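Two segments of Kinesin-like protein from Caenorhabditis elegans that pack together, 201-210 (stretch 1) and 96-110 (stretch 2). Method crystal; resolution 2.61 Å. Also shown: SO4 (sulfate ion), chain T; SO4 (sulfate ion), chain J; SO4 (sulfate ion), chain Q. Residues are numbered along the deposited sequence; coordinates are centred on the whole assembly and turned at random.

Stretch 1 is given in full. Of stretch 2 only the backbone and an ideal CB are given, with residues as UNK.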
ATOM      1  N   CYS A 201      -2.118  19.731   1.763  1.00 68.57           N
ATOM      2  CA  CYS A 201      -0.941  19.192   1.091  1.00 68.51           C
ATOM      3  C   CYS A 201       0.223  19.139   2.070  1.00 59.65           C
ATOM      4  O   CYS A 201       0.537  20.143   2.718  1.00 77.03           O
ATOM      5  CB  CYS A 201      -0.562  20.044  -0.129  1.00 76.98           C
ATOM      6  SG  CYS A 201      -1.910  20.306  -1.302  1.00109.35           S
ATOM      7  N   GLU A 202       0.862  17.980   2.176  1.00 56.21           N
ATOM      8  CA  GLU A 202       2.050  17.868   3.011  1.00 68.43           C
ATOM      9  C   GLU A 202       3.210  18.621   2.374  1.00 70.48           C
ATOM     10  O   GLU A 202       3.471  18.484   1.176  1.00 58.99           O
ATOM     11  CB  GLU A 202       2.432  16.404   3.220  1.00 54.72           C
ATOM     12  CG  GLU A 202       1.827  15.779   4.458  1.00 75.87           C
ATOM     13  CD  GLU A 202       2.494  16.244   5.733  1.00 87.75           C
ATOM     14  OE1 GLU A 202       3.566  16.878   5.644  1.00103.62           O
ATOM     15  OE2 GLU A 202       1.938  15.988   6.822  1.00 83.44           O
ATOM     16  N   ALA A 203       3.906  19.425   3.179  1.00 71.35           N
ATOM     17  CA  ALA A 203       5.043  20.197   2.707  1.00 56.50           C
ATOM     18  C   ALA A 203       6.377  19.507   2.961  1.00 60.82           C
ATOM     19  O   ALA A 203       7.396  19.958   2.426  1.00 77.75           O
ATOM     20  CB  ALA A 203       5.053  21.583   3.361  1.00 60.85           C
ATOM     21  N   ILE A 204       6.387  18.434   3.757  1.00 53.23           N
ATOM     22  CA  ILE A 204       7.616  17.724   4.100  1.00 51.58           C
ATOM     23  C   ILE A 204       8.379  17.342   2.840  1.00 50.79           C
ATOM     24  O   ILE A 204       7.803  16.811   1.881  1.00 56.31           O
ATOM     25  CB  ILE A 204       7.286  16.475   4.941  1.00 58.08           C
ATOM     26  CG1 ILE A 204       6.807  16.862   6.339  1.00 74.78           C
ATOM     27  CG2 ILE A 204       8.497  15.566   5.050  1.00 56.23           C
ATOM     28  CD1 ILE A 204       6.493  15.662   7.223  1.00 78.36           C
ATOM     29  N   LYS A 205       9.682  17.621   2.833  1.00 53.63           N
ATOM     30  CA  LYS A 205      10.589  17.170   1.783  1.00 57.93           C
ATOM     31  C   LYS A 205      11.672  16.317   2.422  1.00 57.30           C
ATOM     32  O   LYS A 205      12.416  16.795   3.285  1.00 65.68           O
ATOM     33  CB  LYS A 205      11.208  18.341   1.016  1.00 67.95           C
ATOM     34  CG  LYS A 205      10.188  19.312   0.443  1.00103.35           C
ATOM     35  CD  LYS A 205      10.652  19.887  -0.889  1.00110.42           C
ATOM     36  CE  LYS A 205       9.525  20.650  -1.576  1.00106.54           C
ATOM     37  NZ  LYS A 205       9.762  20.820  -3.038  1.00 96.07           N
ATOM     38  N   LEU A 206      11.742  15.053   2.017  1.00 59.28           N
ATOM     39  CA  LEU A 206      12.785  14.150   2.476  1.00 52.87           C
ATOM     40  C   LEU A 206      13.962  14.182   1.512  1.00 56.16           C
ATOM     41  O   LEU A 206      13.806  14.453   0.319  1.00 59.16           O
ATOM     42  CB  LEU A 206      12.254  12.718   2.594  1.00 43.36           C
ATOM     43  CG  LEU A 206      11.011  12.509   3.461  1.00 52.08           C
ATOM     44  CD1 LEU A 206      10.611  11.042   3.447  1.00 56.90           C
ATOM     45  CD2 LEU A 206      11.271  12.997   4.882  1.00 44.62           C
ATOM     46  N   SER A 207      15.145  13.899   2.038  1.00 44.94           N
ATOM     47  CA  SER A 207      16.330  13.795   1.203  1.00 56.90           C
ATOM     48  C   SER A 207      16.675  12.326   0.977  1.00 64.79           C
ATOM     49  O   SER A 207      16.241  11.440   1.718  1.00 66.36           O
ATOM     50  CB  SER A 207      17.518  14.506   1.848  1.00 50.68           C
ATOM     51  OG  SER A 207      17.911  13.807   3.012  1.00 67.63           O
ATOM     52  N   GLY A 208      17.464  12.077  -0.061  1.00 52.84           N
ATOM     53  CA  GLY A 208      17.897  10.729  -0.349  1.00 48.81           C
ATOM     54  C   GLY A 208      17.728  10.341  -1.801  1.00 53.93           C
ATOM     55  O   GLY A 208      18.181   9.271  -2.218  1.00 58.28           O
ATOM     56  N   TYR A 209      17.072  11.194  -2.582  1.00 53.44           N
ATOM     57  CA  TYR A 209      16.929  10.920  -4.002  1.00 42.18           C
ATOM     58  C   TYR A 209      18.283  10.998  -4.697  1.00 47.12           C
ATOM     59  O   TYR A 209      19.110  11.857  -4.392  1.00 56.52           O
ATOM     60  CB  TYR A 209      15.951  11.892  -4.657  1.00 36.14           C
ATOM     61  CG  TYR A 209      15.783  11.605  -6.131  1.00 44.64           C
ATOM     62  CD1 TYR A 209      16.514  12.300  -7.088  1.00 44.41           C
ATOM     63  CD2 TYR A 209      14.907  10.617  -6.566  1.00 46.49           C
ATOM     64  CE1 TYR A 209      16.371  12.023  -8.435  1.00 56.15           C
ATOM     65  CE2 TYR A 209      14.759  10.332  -7.907  1.00 48.54           C
ATOM     66  CZ  TYR A 209      15.490  11.034  -8.837  1.00 52.05           C
ATOM     67  OH  TYR A 209      15.337  10.749 -10.174  1.00 38.30           O
ATOM     68  N   ASN A 210      18.491  10.099  -5.654  1.00 55.34           N
ATOM     69  CA  ASN A 210      19.760   9.971  -6.365  1.00 44.89           C
ATOM     70  C   ASN A 210      19.726  10.908  -7.567  1.00 44.34           C
ATOM     71  O   ASN A 210      19.147  10.582  -8.606  1.00 55.28           O
ATOM     72  CB  ASN A 210      19.968   8.519  -6.780  1.00 50.78           C
ATOM     73  CG  ASN A 210      21.292   8.286  -7.464  1.00 51.26           C
ATOM     74  OD1 ASN A 210      22.088   9.209  -7.654  1.00 44.22           O
ATOM     75  ND2 ASN A 210      21.543   7.035  -7.834  1.00 48.28           N
ATOM     76  N   UNK A  96       0.974   9.747  12.978  1.00 70.09           N
ATOM     77  CA  UNK A  96       0.925   8.422  12.369  1.00 54.12           C
ATOM     78  C   UNK A  96       1.774   8.387  11.105  1.00 51.38           C
ATOM     79  O   UNK A  96       2.622   7.508  10.934  1.00 55.71           O
ATOM     80  CB  UNK A  96      -0.519   8.027  12.051  1.00 54.12           C
ATOM     81  N   UNK A  97       1.578   9.367  10.219  1.00 47.19           N
ATOM     82  CA  UNK A  97       2.253   9.364   8.924  1.00 45.27           C
ATOM     83  C   UNK A  97       3.773   9.326   9.075  1.00 57.84           C
ATOM     84  O   UNK A  97       4.453   8.549   8.395  1.00 68.75           O
ATOM     85  CB  UNK A  97       1.841  10.596   8.115  1.00 45.27           C
ATOM     86  N   UNK A  98       4.329  10.163   9.954  1.00 64.47           N
ATOM     87  CA  UNK A  98       5.782  10.177  10.121  1.00 61.30           C
ATOM     88  C   UNK A  98       6.295   8.860  10.694  1.00 51.83           C
ATOM     89  O   UNK A  98       7.360   8.377  10.297  1.00 70.88           O
ATOM     90  CB  UNK A  98       6.199  11.336  11.028  1.00 61.30           C
ATOM     91  N   UNK A  99       5.565   8.280  11.644  1.00 49.84           N
ATOM     92  CA  UNK A  99       5.991   7.051  12.303  1.00 54.41           C
ATOM     93  C   UNK A  99       5.732   5.809  11.452  1.00 61.88           C
ATOM     94  O   UNK A  99       6.347   4.763  11.689  1.00 57.17           O
ATOM     95  CB  UNK A  99       5.277   6.911  13.649  1.00 54.41           C
ATOM     96  N   UNK A 100       4.869   5.920  10.447  1.00 59.55           N
ATOM     97  CA  UNK A 100       4.404   4.795   9.653  1.00 48.80           C
ATOM     98  C   UNK A 100       4.930   4.790   8.222  1.00 60.81           C
ATOM     99  O   UNK A 100       5.146   3.712   7.663  1.00 53.21           O
ATOM    100  CB  UNK A 100       2.874   4.790   9.629  1.00 48.80           C
ATOM    101  N   UNK A 101       5.191   5.962   7.630  1.00 58.40           N
ATOM    102  CA  UNK A 101       5.448   6.051   6.198  1.00 43.57           C
ATOM    103  C   UNK A 101       6.773   6.693   5.802  1.00 51.57           C
ATOM    104  O   UNK A 101       7.250   6.424   4.693  1.00 58.89           O
ATOM    105  CB  UNK A 101       4.311   6.836   5.542  1.00 43.57           C
ATOM    106  N   UNK A 102       7.385   7.517   6.657  1.00 50.57           N
ATOM    107  CA  UNK A 102       8.550   8.286   6.222  1.00 41.68           C
ATOM    108  C   UNK A 102       9.715   7.357   5.902  1.00 47.16           C
ATOM    109  O   UNK A 102      10.435   7.559   4.915  1.00 63.66           O
ATOM    110  CB  UNK A 102       8.958   9.298   7.295  1.00 41.68           C
ATOM    111  N   UNK A 103       9.910   6.312   6.710  1.00 50.38           N
ATOM    112  CA  UNK A 103      11.004   5.381   6.436  1.00 53.00           C
ATOM    113  C   UNK A 103      10.726   4.530   5.200  1.00 59.22           C
ATOM    114  O   UNK A 103      11.666   4.062   4.548  1.00 60.58           O
ATOM    115  CB  UNK A 103      11.242   4.476   7.647  1.00 53.00           C
ATOM    116  N   UNK A 104       9.453   4.312   4.862  1.00 54.66           N
ATOM    117  CA  UNK A 104       9.144   3.610   3.619  1.00 45.62           C
ATOM    118  C   UNK A 104       9.442   4.486   2.412  1.00 48.18           C
ATOM    119  O   UNK A 104       9.941   3.998   1.392  1.00 45.94           O
ATOM    120  CB  UNK A 104       7.679   3.171   3.601  1.00 45.62           C
ATOM    121  N   UNK A 105       9.140   5.784   2.506  1.00 54.81           N
ATOM    122  CA  UNK A 105       9.477   6.689   1.410  1.00 50.32           C
ATOM    123  C   UNK A 105      10.986   6.810   1.264  1.00 52.40           C
ATOM    124  O   UNK A 105      11.515   6.832   0.147  1.00 47.40           O
ATOM    125  CB  UNK A 105       8.854   8.068   1.638  1.00 50.32           C
ATOM    126  N   UNK A 106      11.707   6.876   2.386  1.00 42.67           N
ATOM    127  CA  UNK A 106      13.162   6.863   2.312  1.00 47.34           C
ATOM    128  C   UNK A 106      13.655   5.590   1.634  1.00 52.27           C
ATOM    129  O   UNK A 106      14.621   5.623   0.860  1.00 50.97           O
ATOM    130  CB  UNK A 106      13.771   6.990   3.710  1.00 47.34           C
ATOM    131  N   UNK A 107      13.006   4.456   1.916  1.00 57.00           N
ATOM    132  CA  UNK A 107      13.309   3.227   1.189  1.00 52.30           C
ATOM    133  C   UNK A 107      13.095   3.408  -0.309  1.00 42.55           C
ATOM    134  O   UNK A 107      13.964   3.064  -1.120  1.00 41.43           O
ATOM    135  CB  UNK A 107      12.446   2.075   1.708  1.00 52.30           C
ATOM    136  N   UNK A 108      11.941   3.969  -0.690  1.00 38.13           N
ATOM    137  CA  UNK A 108      11.626   4.164  -2.104  1.00 38.83           C
ATOM    138  C   UNK A 108      12.706   4.976  -2.811  1.00 47.11           C
ATOM    139  O   UNK A 108      13.101   4.647  -3.936  1.00 50.33           O
ATOM    140  CB  UNK A 108      10.270   4.857  -2.254  1.00 38.83           C
ATOM    141  N   UNK A 109      13.185   6.050  -2.175  1.00 62.96           N
ATOM    142  CA  UNK A 109      14.225   6.870  -2.785  1.00 53.07           C
ATOM    143  C   UNK A 109      15.531   6.098  -2.915  1.00 59.52           C
ATOM    144  O   UNK A 109      16.337   6.391  -3.810  1.00 56.17           O
ATOM    145  CB  UNK A 109      14.447   8.143  -1.966  1.00 53.07           C
ATOM    146  N   UNK A 110      15.760   5.122  -2.036  1.00 57.83           N
ATOM    147  CA  UNK A 110      16.939   4.268  -2.089  1.00 51.04           C
ATOM    148  C   UNK A 110      16.793   3.121  -3.083  1.00 46.04           C
ATOM    149  O   UNK A 110      17.673   2.256  -3.142  1.00 49.12           O
ATOM    150  CB  UNK A 110      17.234   3.706  -0.697  1.00 51.04           C
TER
HETATM  151  S   SO4 T 518      15.150  13.847   6.088  1.00127.97           S
HETATM  152  O1  SO4 T 518      14.300  15.035   6.098  1.00133.15           O
HETATM  153  O2  SO4 T 518      16.423  14.163   6.733  1.00134.63           O
HETATM  154  O3  SO4 T 518      14.488  12.761   6.808  1.00118.62           O
HETATM  155  O4  SO4 T 518      15.400  13.436   4.711  1.00122.72           O
HETATM  156  S   SO4 J 508      19.269   4.007  -6.944  1.00 95.46           S
HETATM  157  O1  SO4 J 508      18.308   4.742  -6.127  1.00 76.32           O
HETATM  158  O2  SO4 J 508      20.503   3.818  -6.188  1.00102.47           O
HETATM  159  O3  SO4 J 508      18.723   2.703  -7.317  1.00 94.48           O
HETATM  160  O4  SO4 J 508      19.562   4.768  -8.152  1.00107.48           O
HETATM  161  S   SO4 Q 515       8.661   6.308  18.514  1.00134.06           S
HETATM  162  O1  SO4 Q 515       7.403   6.718  17.891  1.00127.11           O
HETATM  163  O2  SO4 Q 515       8.765   6.911  19.841  1.00140.25           O
HETATM  164  O3  SO4 Q 515       8.708   4.850  18.629  1.00113.74           O
HETATM  165  O4  SO4 Q 515       9.779   6.765  17.694  1.00138.90           O

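Stretch 2 is a helix through position 109, kinked where the N atoms of 103 and 104 lack a bond to the turn before. Stretch 1 has no regular secondary structure, and no hydrogen bond joins the two directly.

Position 96 lies out of reach. It is Val96.

At position 97 the CB points toward stretch 1, but nothing of that stretch lies within 5.5 Å of the ideal CB. A long or broad side chain is needed to bridge the gap; Leu, Met or an aromatic would suit. It is Phe97, chi1 t. Its ring edge meets Ile204, with CE2 4.4 Å from Ile204 CD1, and its CD2 lies 4.4 Å from Glu202 OE2.

Position 98 points sideways, near Ile204; a medium or long side chain could reach its CD1. Glu, Gln, Lys or Met are all plausible. It is Glu98, whose OE2 comes 4.1 Å from Ile204 CD1.

Positions 99, 100 and 101, out of reach, are Arg99, Thr100 and Ser101. Arg99 NE makes weak hydrogen bonds to the chain Q sulfate.

Position 102 points toward Leu206, whose CD1 is 4.5 Å from the ideal CB. A small or medium apolar residue fits: Ala, Val or Ile. It is Val102, with CG1 3.8 Å from Leu206 CD1.

Position 103 points away and 104 is out of reach. They are Asp103 and Leu104.

At position 105 the ideal CB is 3.9 Å from Leu206 CD1, so the methyl is already close. Ala, Val, Ile or Leu would suit. It is Ile105, with CG2 3.8 Å from Leu206 CD1.

Position 106 points sideways, with Leu206 and the Ser207 carbonyl within range of a longer apolar chain. Leu or Met would suit. It is Leu106. Its end turns nearer, placing CD2 3.9 Å from Leu206 CB and 3.4 Å from Ser207 O.

Positions 107 and 108, out of reach, are Asn107 and Leu108.

Position 109 points toward stretch 1. Its ideal CB is 3.9 Å from Gly208 O and 4.1 Å from Tyr209 N, and the Tyr209 ring offers an apolar edge beyond. Leu, Ile or Met would suit. It is Leu109, with CD1 3.6 Å from Tyr209 CD2. Water 1 links the backbones: the water O lies 2.7 Å from Leu109 O, to which it donates, and 2.8 Å from Asn210 N, from which it accepts.

Position 110 leaves helical geometry and points away; a polar residue is reasonable. It is Lys110.

Stretch 2 (96-110) VFERTSVDLILNLLK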
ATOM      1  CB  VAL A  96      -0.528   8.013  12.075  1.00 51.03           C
ATOM      2  CG1 VAL A  96      -0.560   6.739  11.234  1.00 56.06           C
ATOM      3  CG2 VAL A  96      -1.281   7.806  13.366  1.00 51.40           C
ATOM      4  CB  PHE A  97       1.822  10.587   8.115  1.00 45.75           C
ATOM      5  CG  PHE A  97       2.658  10.829   6.899  1.00 52.69           C
ATOM      6  CD1 PHE A  97       2.602   9.958   5.822  1.00 48.22           C
ATOM      7  CD2 PHE A  97       3.506  11.922   6.832  1.00 50.07           C
ATOM      8  CE1 PHE A  97       3.376  10.176   4.694  1.00 57.00           C
ATOM      9  CE2 PHE A  97       4.279  12.148   5.710  1.00 47.63           C
ATOM     10  CZ  PHE A  97       4.213  11.275   4.639  1.00 58.53           C
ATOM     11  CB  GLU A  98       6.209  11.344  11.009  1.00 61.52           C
ATOM     12  CG  GLU A  98       5.826  12.708  10.469  1.00 85.59           C
ATOM     13  CD  GLU A  98       6.483  13.828  11.244  1.00110.09           C
ATOM     14  OE1 GLU A  98       7.539  13.572  11.866  1.00112.94           O
ATOM     15  OE2 GLU A  98       5.946  14.957  11.236  1.00113.88           O
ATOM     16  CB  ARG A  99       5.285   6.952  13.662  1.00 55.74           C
ATOM     17  CG  ARG A  99       5.701   5.788  14.544  1.00 58.93           C
ATOM     18  CD  ARG A  99       7.201   5.648  14.615  1.00 56.48           C
ATOM     19  NE  ARG A  99       7.595   4.467  15.375  1.00 60.25           N
ATOM     20  CZ  ARG A  99       7.606   3.232  14.883  1.00 64.59           C
ATOM     21  NH1 ARG A  99       7.234   3.011  13.628  1.00 60.66           N
ATOM     22  NH2 ARG A  99       7.987   2.216  15.645  1.00 63.69           N
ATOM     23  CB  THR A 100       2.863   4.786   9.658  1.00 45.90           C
ATOM     24  OG1 THR A 100       2.396   4.246  10.900  1.00 60.06           O
ATOM     25  CG2 THR A 100       2.291   3.990   8.558  1.00 68.34           C
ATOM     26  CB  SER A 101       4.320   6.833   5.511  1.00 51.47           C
ATOM     27  OG  SER A 101       3.059   6.308   5.869  1.00 68.91           O
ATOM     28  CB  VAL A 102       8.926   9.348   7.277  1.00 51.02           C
ATOM     29  CG1 VAL A 102      10.354   9.841   7.076  1.00 41.08           C
ATOM     30  CG2 VAL A 102       7.967  10.522   7.200  1.00 42.22           C
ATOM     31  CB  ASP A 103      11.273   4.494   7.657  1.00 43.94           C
ATOM     32  CG  ASP A 103      10.109   3.573   7.990  1.00 51.13           C
ATOM     33  OD1 ASP A 103      10.345   2.528   8.633  1.00 60.93           O
ATOM     34  OD2 ASP A 103       8.963   3.882   7.599  1.00 55.52           O
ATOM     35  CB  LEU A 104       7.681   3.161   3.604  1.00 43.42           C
ATOM     36  CG  LEU A 104       7.193   2.397   4.835  1.00 40.75           C
ATOM     37  CD1 LEU A 104       5.786   1.849   4.618  1.00 40.77           C
ATOM     38  CD2 LEU A 104       8.175   1.295   5.222  1.00 43.25           C
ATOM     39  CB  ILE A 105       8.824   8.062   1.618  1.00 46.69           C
ATOM     40  CG1 ILE A 105       7.299   7.932   1.676  1.00 40.84           C
ATOM     41  CG2 ILE A 105       9.252   8.997   0.504  1.00 33.74           C
ATOM     42  CD1 ILE A 105       6.602   9.211   2.134  1.00 42.42           C
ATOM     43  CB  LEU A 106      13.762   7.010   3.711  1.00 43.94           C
ATOM     44  CG  LEU A 106      13.541   8.368   4.382  1.00 64.52           C
ATOM     45  CD1 LEU A 106      14.035   8.354   5.823  1.00 59.43           C
ATOM     46  CD2 LEU A 106      14.210   9.480   3.588  1.00 68.70           C
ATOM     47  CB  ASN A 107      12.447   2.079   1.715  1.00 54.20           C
ATOM     48  CG  ASN A 107      13.171   1.225   2.729  1.00 86.28           C
ATOM     49  OD1 ASN A 107      14.389   1.056   2.660  1.00108.50           O
ATOM     50  ND2 ASN A 107      12.426   0.678   3.679  1.00 98.94           N
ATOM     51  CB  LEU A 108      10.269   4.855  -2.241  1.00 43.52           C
ATOM     52  CG  LEU A 108       9.721   5.051  -3.656  1.00 42.39           C
ATOM     53  CD1 LEU A 108       9.224   3.733  -4.204  1.00 35.32           C
ATOM     54  CD2 LEU A 108       8.606   6.085  -3.663  1.00 47.49           C
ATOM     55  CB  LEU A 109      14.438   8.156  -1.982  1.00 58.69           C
ATOM     56  CG  LEU A 109      13.527   9.369  -2.239  1.00 60.92           C
ATOM     57  CD1 LEU A 109      13.137   9.473  -3.703  1.00 62.30           C
ATOM     58  CD2 LEU A 109      12.284   9.330  -1.397  1.00 64.28           C
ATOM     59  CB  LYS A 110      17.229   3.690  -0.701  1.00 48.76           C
ATOM     60  CG  LYS A 110      17.759   4.669   0.320  1.00 70.26           C
ATOM     61  CD  LYS A 110      17.724   4.039   1.710  1.00 92.68           C
ATOM     62  CE  LYS A 110      18.282   2.617   1.705  1.00 90.29           C
ATOM     63  NZ  LYS A 110      18.509   2.093   3.082  1.00100.56           N
TER
HETATM   64  O   HOH W   1      16.701   8.015  -5.887  1.00 40.06           O
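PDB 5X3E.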